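Local coordinates for UPF0311 protein RPA1785 (Rhodopseudomonas palustris, PDB 3C5O) that is of unknown function but folds as a closed antiparallel beta-barrel of the UPF0311 (DUF3237) family, at residues I68-K73 against G90-P95. Sequence-based numbering, arbitrary orientation.
Sequences IELEAK and GIRFGP
With CG anti to the backbone N (chi1 177°) and a bend at chi3, Arg92 runs side by side with Ile68 and in the same direction. Ile68, with chi2 extended at 177°, carries CD1 to 3.4 Å from Arg92 NH2, meeting the guanidinium obliquely. Leu70, on the same face, crosses Arg92 at about a right angle and brings its CD2 within 4.0 Å of Arg92 NH1. The other methyl, Leu70 CD1, lies over the backbone of Gly90, which has no side chain of its own, and reaches Ile91 N at 3.8 Å. The backbones carrying these groups, strands 68-78 and 83-93 of a beta hairpin, pair antiparallel. Ile68 and Arg92 form a hydrogen-bonded pair, Ile68 N to Arg92 O and Arg92 N to Ile68 O both 2.8 Å, each donor in the plane of the carbonyl that accepts it. Leu70 and Gly90 form the second such pair, with Leu70 N 2.9 Å from Gly90 O; in both of its bonds the donor stands above the carbonyl plane, and Gly90 N to Leu70 O is longer, at 3.2 Å. Between them sits the non-hydrogen-bonded pair Glu69 and Ile91, where Ile91 CA approaches Ile68 O at 3.2 Å in a CA-H...O contact. Glu69 and Ile91 point to the opposite face, Glu69 forming a salt bridge with Arg63 and Ile91 packing on Gln133 of the second subunit. The guanidinium of the buried Arg92 thus lies on the Ile68 and Leu70 face of the hairpin, bordered by their methyl groups, its positive charge probably stabilised in part by a cation-pi contact with Phe115 of the neighbouring strand 114-122.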
ATOM      1  N   ILE B  68      -8.981 -11.333  11.528  1.00 55.42           N
ATOM      2  CA  ILE B  68      -7.949 -10.327  11.760  1.00 53.78           C
ATOM      3  C   ILE B  68      -7.044 -10.211  10.549  1.00 52.71           C
ATOM      4  O   ILE B  68      -6.492 -11.205  10.099  1.00 51.99           O
ATOM      5  CB  ILE B  68      -7.118 -10.637  13.001  1.00 53.29           C
ATOM      6  CG1 ILE B  68      -8.035 -10.702  14.229  1.00 55.84           C
ATOM      7  CG2 ILE B  68      -6.063  -9.558  13.202  1.00 51.69           C
ATOM      8  CD1 ILE B  68      -7.310 -11.084  15.510  1.00 57.48           C
ATOM      9  N   GLU B  69      -6.953  -8.984  10.019  1.00 52.55           N
ATOM     10  CA  GLU B  69      -6.050  -8.605   8.955  1.00 52.22           C
ATOM     11  C   GLU B  69      -4.741  -8.169   9.610  1.00 51.08           C
ATOM     12  O   GLU B  69      -4.740  -7.262  10.436  1.00 50.49           O
ATOM     13  CB  GLU B  69      -6.657  -7.469   8.125  1.00 52.65           C
ATOM     14  CG  GLU B  69      -7.917  -7.869   7.335  1.00 55.46           C
ATOM     15  CD  GLU B  69      -8.565  -6.688   6.593  1.00 58.52           C
ATOM     16  OE1 GLU B  69      -9.685  -6.845   6.057  1.00 61.37           O
ATOM     17  OE2 GLU B  69      -7.957  -5.591   6.530  1.00 61.98           O
ATOM     18  N   LEU B  70      -3.634  -8.847   9.282  1.00 50.43           N
ATOM     19  CA  LEU B  70      -2.370  -8.528   9.902  1.00 50.05           C
ATOM     20  C   LEU B  70      -1.511  -7.752   8.925  1.00 49.29           C
ATOM     21  O   LEU B  70      -1.579  -7.958   7.717  1.00 48.02           O
ATOM     22  CB  LEU B  70      -1.609  -9.796  10.282  1.00 50.67           C
ATOM     23  CG  LEU B  70      -2.425 -11.060  10.527  1.00 54.25           C
ATOM     24  CD1 LEU B  70      -1.494 -12.195  10.242  1.00 57.86           C
ATOM     25  CD2 LEU B  70      -2.935 -11.101  11.925  1.00 55.36           C
ATOM     26  N   GLU B  71      -0.679  -6.885   9.473  1.00 49.07           N
ATOM     27  CA  GLU B  71       0.222  -6.059   8.675  1.00 50.05           C
ATOM     28  C   GLU B  71       1.346  -5.659   9.595  1.00 48.56           C
ATOM     29  O   GLU B  71       1.283  -4.635  10.239  1.00 49.57           O
ATOM     30  CB  GLU B  71      -0.542  -4.857   8.128  1.00 50.55           C
ATOM     31  CG  GLU B  71       0.224  -3.933   7.238  1.00 56.94           C
ATOM     32  CD  GLU B  71      -0.721  -3.160   6.335  1.00 65.97           C
ATOM     33  OE1 GLU B  71      -1.511  -2.289   6.839  1.00 68.85           O
ATOM     34  OE2 GLU B  71      -0.705  -3.474   5.122  1.00 67.46           O
ATOM     35  N   ALA B  72       2.345  -6.522   9.710  1.00 48.22           N
ATOM     36  CA  ALA B  72       3.444  -6.302  10.637  1.00 47.60           C
ATOM     37  C   ALA B  72       4.692  -5.811   9.888  1.00 47.67           C
ATOM     38  O   ALA B  72       5.016  -6.324   8.828  1.00 46.82           O
ATOM     39  CB  ALA B  72       3.753  -7.595  11.387  1.00 48.18           C
ATOM     40  N   LYS B  73       5.377  -4.817  10.460  1.00 47.26           N
ATOM     41  CA  LYS B  73       6.594  -4.281   9.899  1.00 46.51           C
ATOM     42  C   LYS B  73       7.629  -4.245  10.997  1.00 45.92           C
ATOM     43  O   LYS B  73       7.424  -3.657  12.041  1.00 45.78           O
ATOM     44  CB  LYS B  73       6.351  -2.895   9.325  1.00 48.02           C
ATOM     45  CG  LYS B  73       5.397  -2.909   8.151  1.00 49.21           C
ATOM     46  CD  LYS B  73       5.129  -1.537   7.577  1.00 56.02           C
ATOM     47  CE  LYS B  73       4.010  -1.675   6.528  1.00 61.47           C
ATOM     48  NZ  LYS B  73       3.961  -0.529   5.580  1.00 64.86           N
ATOM     49  N   GLY B  90      -1.178 -10.777   6.287  1.00 47.46           N
ATOM     50  CA  GLY B  90      -2.009 -11.934   6.180  1.00 47.62           C
ATOM     51  C   GLY B  90      -3.309 -11.871   6.923  1.00 48.33           C
ATOM     52  O   GLY B  90      -3.908 -10.800   7.093  1.00 47.57           O
ATOM     53  N   ILE B  91      -3.767 -13.048   7.329  1.00 49.10           N
ATOM     54  CA  ILE B  91      -5.026 -13.163   8.033  1.00 50.22           C
ATOM     55  C   ILE B  91      -4.974 -14.202   9.140  1.00 50.41           C
ATOM     56  O   ILE B  91      -4.218 -15.161   9.089  1.00 49.33           O
ATOM     57  CB  ILE B  91      -6.251 -13.407   7.071  1.00 52.44           C
ATOM     58  CG1 ILE B  91      -6.101 -14.653   6.234  1.00 53.18           C
ATOM     59  CG2 ILE B  91      -6.465 -12.235   6.098  1.00 53.18           C
ATOM     60  CD1 ILE B  91      -7.387 -15.024   5.538  1.00 55.97           C
ATOM     61  N   ARG B  92      -5.759 -13.957  10.178  1.00 51.74           N
ATOM     62  CA  ARG B  92      -6.033 -14.971  11.162  1.00 52.83           C
ATOM     63  C   ARG B  92      -7.540 -15.078  11.337  1.00 55.00           C
ATOM     64  O   ARG B  92      -8.236 -14.074  11.534  1.00 55.17           O
ATOM     65  CB  ARG B  92      -5.343 -14.648  12.469  1.00 52.01           C
ATOM     66  CG  ARG B  92      -5.666 -15.659  13.537  1.00 54.03           C
ATOM     67  CD  ARG B  92      -4.659 -15.578  14.632  1.00 55.49           C
ATOM     68  NE  ARG B  92      -4.883 -14.411  15.475  1.00 55.57           N
ATOM     69  CZ  ARG B  92      -4.001 -13.442  15.686  1.00 53.42           C
ATOM     70  NH1 ARG B  92      -2.802 -13.458  15.112  1.00 51.60           N
ATOM     71  NH2 ARG B  92      -4.327 -12.451  16.496  1.00 53.12           N
ATOM     72  N   PHE B  93      -8.038 -16.308  11.253  1.00 57.03           N
ATOM     73  CA  PHE B  93      -9.464 -16.599  11.338  1.00 59.65           C
ATOM     74  C   PHE B  93      -9.621 -17.957  12.035  1.00 61.79           C
ATOM     75  O   PHE B  93      -8.627 -18.591  12.391  1.00 61.37           O
ATOM     76  CB  PHE B  93     -10.085 -16.595   9.928  1.00 60.27           C
ATOM     77  CG  PHE B  93     -11.605 -16.445   9.906  1.00 62.96           C
ATOM     78  CD1 PHE B  93     -12.365 -17.125   8.954  1.00 63.83           C
ATOM     79  CD2 PHE B  93     -12.266 -15.608  10.814  1.00 61.82           C
ATOM     80  CE1 PHE B  93     -13.748 -16.988   8.914  1.00 67.62           C
ATOM     81  CE2 PHE B  93     -13.667 -15.466  10.785  1.00 64.62           C
ATOM     82  CZ  PHE B  93     -14.407 -16.155   9.829  1.00 67.76           C
ATOM     83  N   GLY B  94     -10.854 -18.379  12.243  1.00 65.04           N
ATOM     84  CA  GLY B  94     -11.169 -19.627  12.933  1.00 68.89           C
ATOM     85  C   GLY B  94     -12.560 -19.544  13.566  1.00 72.02           C
ATOM     86  O   GLY B  94     -13.252 -18.542  13.402  1.00 72.58           O
ATOM     87  N   PRO B  95     -12.992 -20.599  14.279  1.00 74.91           N
ATOM     88  CA  PRO B  95     -14.232 -20.519  15.097  1.00 77.95           C
ATOM     89  C   PRO B  95     -14.217 -19.322  16.064  1.00 77.31           C
ATOM     90  O   PRO B  95     -13.196 -19.085  16.712  1.00 76.18           O
ATOM     91  CB  PRO B  95     -14.208 -21.824  15.888  1.00 79.58           C
ATOM     92  CG  PRO B  95     -13.409 -22.769  15.051  1.00 79.74           C
ATOM     93  CD  PRO B  95     -12.362 -21.928  14.349  1.00 75.52           C
TER